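Local coordinates for twitching motility pilus retraction protein (Geobacter sulfurreducens PCA, PDB 5ZFQ), which acts as the ATPase motor that retracts the type IV pilus, probably as a hexamer driven by ATP hydrolysis, at residues T343-L348 with P369-Q374; T256-Q261 with A306-V311. All blocks are in the same frame, centred on the assembly; numbering follows the deposited sequence.

In the fold
From the N terminus, the chain first reaches interaction 2. There the start of helix 259-268, which follows strand 249-254, meets strand 303-310. This contact closes a loop that holds the rest of helix 259-268, helix 275-285 and the hairpin strand 286-296. Strand 303-310 is, within this chain, the outermost strand at one end of the mixed seven-stranded sheet. After helices 314-321 and 328-333, interaction 1 opens and joins helix 344-353 to helix 369-377 across a mostly helical loop. The two loops follow in series and do not cross. The centres of interactions 1 and 2 lie about 13 Å apart. The contacts meet where helix 344-353 begins beside strand 303-310, so the C-terminal helices are tied to the sheet edge.

Interaction 1 (T343-L348 with P369-Q374); sequences TMNQSL and PDELKQ
Two helices near the C terminus pack side by side here, with N345 of helix 344-353 set against E371 and L372 of helix 369-377. Their segment axes approach to 10.0 Å and cross at -45°. N345 ND2 gives a weak but nearly straight hydrogen bond to E371 OE2, 3.3 Å away. The amide and carboxylate planes are turned 59° apart. E371 gets there with CG anti to its backbone N (chi1 169°) and its chain extended. Both groups have other partners: N345 binds D368 O through ND2 and S366 OG through OD1, and Y329 OH bonds to E371 OE2. L372 lies alongside the amide. Its CB lies 3.9 Å from N345 OD1, and its CD1 rests 3.5 Å from N345 O. The other branch of L372 points at L348, with CD2 to L348 CB at 4.3 Å. At the start of the first helix, T343 OG1 accepts from Q346 N at 2.9 Å, and T343 N gives a bond back to Q346 OE1. The contact is a crossed helix-helix pair that combines one weak polar bond with leucine packing, and whose first helix begins with a capping box.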
ATOM      1  N   THR A 343     -37.916  17.383  12.921  1.00 45.07           N
ATOM      2  CA  THR A 343     -36.976  17.578  11.827  1.00 44.03           C
ATOM      3  C   THR A 343     -36.184  18.860  12.068  1.00 42.99           C
ATOM      4  O   THR A 343     -36.593  19.717  12.861  1.00 41.05           O
ATOM      5  CB  THR A 343     -37.678  17.671  10.454  1.00 44.67           C
ATOM      6  OG1 THR A 343     -38.567  18.791  10.446  1.00 43.38           O
ATOM      7  CG2 THR A 343     -38.480  16.400  10.152  1.00 46.00           C
ATOM      8  N   MET A 344     -35.049  18.972  11.377  1.00 42.05           N
ATOM      9  CA  MET A 344     -34.268  20.194  11.352  1.00 38.73           C
ATOM     10  C   MET A 344     -35.143  21.357  10.894  1.00 41.45           C
ATOM     11  O   MET A 344     -35.109  22.427  11.494  1.00 39.07           O
ATOM     12  CB  MET A 344     -33.044  20.043  10.440  1.00 37.73           C
ATOM     13  CG  MET A 344     -32.170  21.278  10.409  1.00 36.72           C
ATOM     14  SD  MET A 344     -31.586  21.732  12.076  1.00 50.44           S
ATOM     15  CE  MET A 344     -30.554  20.331  12.495  1.00 35.39           C
ATOM     16  N   ASN A 345     -35.948  21.141   9.854  1.00 42.50           N
ATOM     17  CA  ASN A 345     -36.863  22.185   9.401  1.00 43.46           C
ATOM     18  C   ASN A 345     -37.868  22.563  10.493  1.00 44.50           C
ATOM     19  O   ASN A 345     -38.128  23.749  10.697  1.00 45.54           O
ATOM     20  CB  ASN A 345     -37.600  21.779   8.111  1.00 44.41           C
ATOM     21  CG  ASN A 345     -36.894  22.284   6.844  1.00 43.63           C
ATOM     22  OD1 ASN A 345     -35.990  23.127   6.913  1.00 42.89           O
ATOM     23  ND2 ASN A 345     -37.296  21.761   5.688  1.00 43.81           N
ATOM     24  N   GLN A 346     -38.420  21.582  11.209  1.00 44.47           N
ATOM     25  CA  GLN A 346     -39.344  21.893  12.300  1.00 43.28           C
ATOM     26  C   GLN A 346     -38.635  22.709  13.366  1.00 45.81           C
ATOM     27  O   GLN A 346     -39.172  23.699  13.839  1.00 46.30           O
ATOM     28  CB  GLN A 346     -39.950  20.624  12.901  1.00 46.98           C
ATOM     29  CG  GLN A 346     -41.032  20.025  12.016  1.00 48.56           C
ATOM     30  CD  GLN A 346     -41.525  18.666  12.487  1.00 50.07           C
ATOM     31  OE1 GLN A 346     -40.768  17.885  13.069  1.00 50.44           O
ATOM     32  NE2 GLN A 346     -42.793  18.366  12.209  1.00 51.06           N
ATOM     33  N   SER A 347     -37.414  22.308  13.717  1.00 44.39           N
ATOM     34  CA  SER A 347     -36.603  23.031  14.697  1.00 42.82           C
ATOM     35  C   SER A 347     -36.330  24.459  14.241  1.00 42.48           C
ATOM     36  O   SER A 347     -36.522  25.405  15.013  1.00 42.44           O
ATOM     37  CB  SER A 347     -35.270  22.307  14.951  1.00 41.00           C
ATOM     38  OG  SER A 347     -34.537  22.926  16.000  1.00 39.79           O
ATOM     39  N   LEU A 348     -35.863  24.611  12.998  1.00 42.38           N
ATOM     40  CA  LEU A 348     -35.625  25.946  12.430  1.00 42.61           C
ATOM     41  C   LEU A 348     -36.896  26.805  12.505  1.00 43.99           C
ATOM     42  O   LEU A 348     -36.851  27.979  12.890  1.00 43.92           O
ATOM     43  CB  LEU A 348     -35.143  25.848  10.978  1.00 42.11           C
ATOM     44  CG  LEU A 348     -33.696  25.419  10.755  1.00 37.66           C
ATOM     45  CD1 LEU A 348     -33.419  25.093   9.280  1.00 37.64           C
ATOM     46  CD2 LEU A 348     -32.783  26.495  11.243  1.00 36.87           C
ATOM     47  N   PRO A 369     -35.362  24.330   1.874  1.00 48.03           N
ATOM     48  CA  PRO A 369     -35.872  25.709   1.848  1.00 49.00           C
ATOM     49  C   PRO A 369     -37.366  25.797   1.461  1.00 50.64           C
ATOM     50  O   PRO A 369     -38.144  26.406   2.201  1.00 50.50           O
ATOM     51  CB  PRO A 369     -34.986  26.386   0.792  1.00 49.21           C
ATOM     52  CG  PRO A 369     -33.741  25.671   0.831  1.00 48.16           C
ATOM     53  CD  PRO A 369     -33.996  24.252   1.329  1.00 47.67           C
ATOM     54  N   ASP A 370     -37.760  25.187   0.338  1.00 52.08           N
ATOM     55  CA  ASP A 370     -39.167  25.186  -0.100  1.00 53.62           C
ATOM     56  C   ASP A 370     -40.122  24.663   0.985  1.00 54.02           C
ATOM     57  O   ASP A 370     -41.171  25.256   1.230  1.00 54.82           O
ATOM     58  CB  ASP A 370     -39.340  24.349  -1.373  1.00 54.58           C
ATOM     59  CG  ASP A 370     -38.769  25.027  -2.609  1.00 54.84           C
ATOM     60  OD1 ASP A 370     -38.728  26.277  -2.655  1.00 54.94           O
ATOM     61  OD2 ASP A 370     -38.340  24.305  -3.534  1.00 54.90           O
ATOM     62  N   GLU A 371     -39.763  23.555   1.633  1.00 54.19           N
ATOM     63  CA  GLU A 371     -40.564  23.034   2.744  1.00 55.14           C
ATOM     64  C   GLU A 371     -40.714  24.059   3.866  1.00 55.52           C
ATOM     65  O   GLU A 371     -41.827  24.318   4.328  1.00 57.08           O
ATOM     66  CB  GLU A 371     -39.964  21.745   3.300  1.00 55.01           C
ATOM     67  CG  GLU A 371     -40.599  21.311   4.615  1.00 56.18           C
ATOM     68  CD  GLU A 371     -40.285  19.869   4.986  1.00 57.51           C
ATOM     69  OE1 GLU A 371     -40.531  18.973   4.145  1.00 59.40           O
ATOM     70  OE2 GLU A 371     -39.790  19.628   6.116  1.00 56.77           O
ATOM     71  N   LEU A 372     -39.597  24.654   4.281  1.00 54.42           N
ATOM     72  CA  LEU A 372     -39.614  25.659   5.348  1.00 54.94           C
ATOM     73  C   LEU A 372     -40.477  26.877   4.987  1.00 56.55           C
ATOM     74  O   LEU A 372     -41.278  27.313   5.806  1.00 56.71           O
ATOM     75  CB  LEU A 372     -38.189  26.109   5.703  1.00 54.03           C
ATOM     76  CG  LEU A 372     -38.056  26.927   6.999  1.00 54.31           C
ATOM     77  CD1 LEU A 372     -38.621  26.132   8.177  1.00 55.44           C
ATOM     78  CD2 LEU A 372     -36.628  27.418   7.291  1.00 41.01           C
ATOM     79  N   LYS A 373     -40.344  27.434   3.781  1.00 57.84           N
ATOM     80  CA  LYS A 373     -41.324  28.458   3.357  1.00 59.47           C
ATOM     81  C   LYS A 373     -42.770  27.968   3.481  1.00 58.53           C
ATOM     82  O   LYS A 373     -43.633  28.685   4.015  1.00 58.37           O
ATOM     83  CB  LYS A 373     -41.093  28.950   1.921  1.00 62.41           C
ATOM     84  CG  LYS A 373     -39.668  29.111   1.533  1.00 64.29           C
ATOM     85  CD  LYS A 373     -39.506  30.616   1.250  1.00 68.43           C
ATOM     86  CE  LYS A 373     -38.136  31.146   1.407  1.00 71.25           C
ATOM     87  NZ  LYS A 373     -37.891  31.901   2.741  1.00 77.25           N
ATOM     88  N   GLN A 374     -43.024  26.746   3.016  1.00 57.41           N
ATOM     89  CA  GLN A 374     -44.373  26.191   3.060  1.00 58.04           C
ATOM     90  C   GLN A 374     -44.928  26.178   4.498  1.00 57.76           C
ATOM     91  O   GLN A 374     -46.086  26.566   4.744  1.00 58.65           O
ATOM     92  CB  GLN A 374     -44.381  24.782   2.451  1.00 58.14           C
ATOM     93  CG  GLN A 374     -45.662  24.399   1.675  1.00 59.76           C
ATOM     94  CD  GLN A 374     -46.074  25.449   0.640  1.00 60.89           C
ATOM     95  OE1 GLN A 374     -45.391  25.662  -0.371  1.00 60.77           O
ATOM     96  NE2 GLN A 374     -47.191  26.121   0.900  1.00 61.98           N
TER

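Interaction 2 (T256-Q261 with A306-V311); sequences TNSAVQ and ALEVMV
The methyl group of A259 sits against the first carbons of the M310 side chain. A259 CB lies 3.7 Å from M310 CB and 4.1 Å from M310 CG. M332 of helix 328-333 touches A259 and M310, and E308 beside them.

Next to this patch, E308 reaches out from strand 303-310 to the start of helix 259-268. Its CG stands anti to the backbone N (chi1 163°), and the chain runs on extended to the helix end. E308 OE2 accepts a hydrogen bond from A259 N at 3.0 Å, through the anti lone pair, the one facing away from OE1. The bond is close to straight, at 165°. S258 CB flanks the same oxygen, 3.3 Å from E308 OE2. The other oxygen, OE1, takes the backbone N of M344, at the first turn of helix 344-353. One buried carboxylate thus joins the N-terminal ends of two helices. Replacing E308 by an alanine would take away both oxygens, and A259 N and M344 N would probably lose their acceptor.

S258 is the N-cap of helix 259-268, and its OG accepts from Q261 N at 3.0 Å. The extended Q261 side chain reaches past the helix start, and its OE1 accepts from N257 N, which lies above the carbonyl plane. N257 itself faces another chain: its ND2 bonds to E245 OE2 of a second subunit. The helix start therefore lies between the sheet edge and a subunit interface.

Chemically, a negative group held by two helix N-terminal NH groups would be favoured by both helix dipoles, which probably keeps E308 ionised despite its burial.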
ATOM      1  N   THR A 256     -22.402  14.195  10.849  1.00 55.36           N
ATOM      2  CA  THR A 256     -23.442  14.177   9.863  1.00 52.47           C
ATOM      3  C   THR A 256     -24.478  15.190  10.254  1.00 50.80           C
ATOM      4  O   THR A 256     -24.659  15.520  11.395  1.00 49.60           O
ATOM      5  CB  THR A 256     -24.022  12.796   9.589  1.00 51.59           C
ATOM      6  OG1 THR A 256     -24.173  12.075  10.793  1.00 49.27           O
ATOM      7  CG2 THR A 256     -23.130  12.031   8.692  1.00 50.45           C
ATOM      8  N   ASN A 257     -25.202  15.693   9.285  1.00 50.04           N
ATOM      9  CA  ASN A 257     -26.065  16.804   9.657  1.00 46.94           C
ATOM     10  C   ASN A 257     -27.554  16.491   9.710  1.00 44.37           C
ATOM     11  O   ASN A 257     -28.372  17.392   9.921  1.00 43.44           O
ATOM     12  CB  ASN A 257     -25.817  17.947   8.679  1.00 47.70           C
ATOM     13  CG  ASN A 257     -24.370  18.350   8.639  1.00 46.61           C
ATOM     14  OD1 ASN A 257     -23.700  18.196   7.622  1.00 46.91           O
ATOM     15  ND2 ASN A 257     -23.873  18.871   9.754  1.00 45.89           N
ATOM     16  N   SER A 258     -27.904  15.225   9.507  1.00 43.07           N
ATOM     17  CA  SER A 258     -29.293  14.794   9.612  1.00 42.33           C
ATOM     18  C   SER A 258     -29.343  13.315   9.984  1.00 41.56           C
ATOM     19  O   SER A 258     -28.340  12.606   9.865  1.00 41.61           O
ATOM     20  CB  SER A 258     -30.046  15.046   8.299  1.00 42.84           C
ATOM     21  OG  SER A 258     -29.639  14.144   7.272  1.00 42.96           O
ATOM     22  N   ALA A 259     -30.507  12.860  10.435  1.00 40.55           N
ATOM     23  CA  ALA A 259     -30.718  11.467  10.796  1.00 39.24           C
ATOM     24  C   ALA A 259     -30.514  10.561   9.592  1.00 39.37           C
ATOM     25  O   ALA A 259     -29.791   9.560   9.669  1.00 39.75           O
ATOM     26  CB  ALA A 259     -32.107  11.280  11.360  1.00 38.94           C
ATOM     27  N   VAL A 260     -31.163  10.921   8.487  1.00 38.91           N
ATOM     28  CA  VAL A 260     -31.055  10.190   7.229  1.00 38.63           C
ATOM     29  C   VAL A 260     -29.606  10.140   6.730  1.00 37.86           C
ATOM     30  O   VAL A 260     -29.100   9.097   6.316  1.00 37.10           O
ATOM     31  CB  VAL A 260     -31.965  10.830   6.129  1.00 36.99           C
ATOM     32  CG1 VAL A 260     -31.752  10.154   4.776  1.00 36.58           C
ATOM     33  CG2 VAL A 260     -33.432  10.780   6.553  1.00 36.18           C
ATOM     34  N   GLN A 261     -28.940  11.282   6.769  1.00 38.00           N
ATOM     35  CA  GLN A 261     -27.548  11.350   6.357  1.00 37.89           C
ATOM     36  C   GLN A 261     -26.661  10.515   7.280  1.00 36.51           C
ATOM     37  O   GLN A 261     -25.712   9.878   6.824  1.00 36.19           O
ATOM     38  CB  GLN A 261     -27.113  12.800   6.337  1.00 38.58           C
ATOM     39  CG  GLN A 261     -25.771  13.073   5.772  1.00 39.38           C
ATOM     40  CD  GLN A 261     -25.436  14.545   5.893  1.00 40.11           C
ATOM     41  OE1 GLN A 261     -24.703  14.936   6.804  1.00 40.24           O
ATOM     42  NE2 GLN A 261     -25.973  15.374   4.985  1.00 40.29           N
ATOM     43  N   ALA A 306     -30.112  24.338  17.065  1.00 39.47           N
ATOM     44  CA  ALA A 306     -31.092  23.786  16.165  1.00 39.48           C
ATOM     45  C   ALA A 306     -30.849  22.289  16.232  1.00 33.40           C
ATOM     46  O   ALA A 306     -29.750  21.822  16.190  1.00 35.72           O
ATOM     47  CB  ALA A 306     -30.940  24.332  14.781  1.00 34.96           C
ATOM     48  N   LEU A 307     -31.908  21.532  16.295  1.00 33.87           N
ATOM     49  CA  LEU A 307     -31.758  20.124  16.592  1.00 35.32           C
ATOM     50  C   LEU A 307     -32.756  19.261  15.829  1.00 35.60           C
ATOM     51  O   LEU A 307     -33.977  19.493  15.870  1.00 36.22           O
ATOM     52  CB  LEU A 307     -31.909  19.901  18.103  1.00 35.85           C
ATOM     53  CG  LEU A 307     -31.904  18.482  18.666  1.00 35.76           C
ATOM     54  CD1 LEU A 307     -30.493  17.880  18.758  1.00 31.16           C
ATOM     55  CD2 LEU A 307     -32.610  18.494  20.017  1.00 37.13           C
ATOM     56  N   GLU A 308     -32.252  18.225  15.198  1.00 34.97           N
ATOM     57  CA  GLU A 308     -33.090  17.294  14.530  1.00 35.49           C
ATOM     58  C   GLU A 308     -33.027  16.053  15.387  1.00 35.39           C
ATOM     59  O   GLU A 308     -31.978  15.599  15.719  1.00 33.97           O
ATOM     60  CB  GLU A 308     -32.569  17.028  13.144  1.00 32.68           C
ATOM     61  CG  GLU A 308     -33.151  15.786  12.526  1.00 35.64           C
ATOM     62  CD  GLU A 308     -33.261  15.833  11.039  1.00 35.80           C
ATOM     63  OE1 GLU A 308     -34.071  16.571  10.525  1.00 36.95           O
ATOM     64  OE2 GLU A 308     -32.549  15.116  10.379  1.00 35.16           O
ATOM     65  N   VAL A 309     -34.177  15.523  15.767  1.00 36.58           N
ATOM     66  CA  VAL A 309     -34.244  14.324  16.576  1.00 36.71           C
ATOM     67  C   VAL A 309     -35.032  13.217  15.929  1.00 37.65           C
ATOM     68  O   VAL A 309     -36.148  13.402  15.578  1.00 39.03           O
ATOM     69  CB  VAL A 309     -34.961  14.595  17.900  1.00 39.39           C
ATOM     70  CG1 VAL A 309     -34.977  13.377  18.776  1.00 39.08           C
ATOM     71  CG2 VAL A 309     -34.354  15.756  18.623  1.00 39.09           C
ATOM     72  N   MET A 310     -34.451  12.044  15.817  1.00 37.14           N
ATOM     73  CA  MET A 310     -35.149  10.905  15.282  1.00 38.03           C
ATOM     74  C   MET A 310     -35.266   9.815  16.328  1.00 38.42           C
ATOM     75  O   MET A 310     -34.280   9.321  16.788  1.00 37.34           O
ATOM     76  CB  MET A 310     -34.380  10.345  14.115  1.00 37.25           C
ATOM     77  CG  MET A 310     -35.133   9.355  13.273  1.00 38.11           C
ATOM     78  SD  MET A 310     -35.106   7.645  13.733  1.00 37.93           S
ATOM     79  CE  MET A 310     -33.423   7.192  13.714  1.00 38.10           C
ATOM     80  N   VAL A 311     -36.479   9.428  16.676  1.00 40.25           N
ATOM     81  CA  VAL A 311     -36.709   8.365  17.624  1.00 41.18           C
ATOM     82  C   VAL A 311     -37.324   7.235  16.857  1.00 42.35           C
ATOM     83  O   VAL A 311     -38.384   7.369  16.320  1.00 43.83           O
ATOM     84  CB  VAL A 311     -37.673   8.772  18.724  1.00 42.99           C
ATOM     85  CG1 VAL A 311     -37.730   7.696  19.777  1.00 43.49           C
ATOM     86  CG2 VAL A 311     -37.216  10.051  19.372  1.00 42.36           C
TER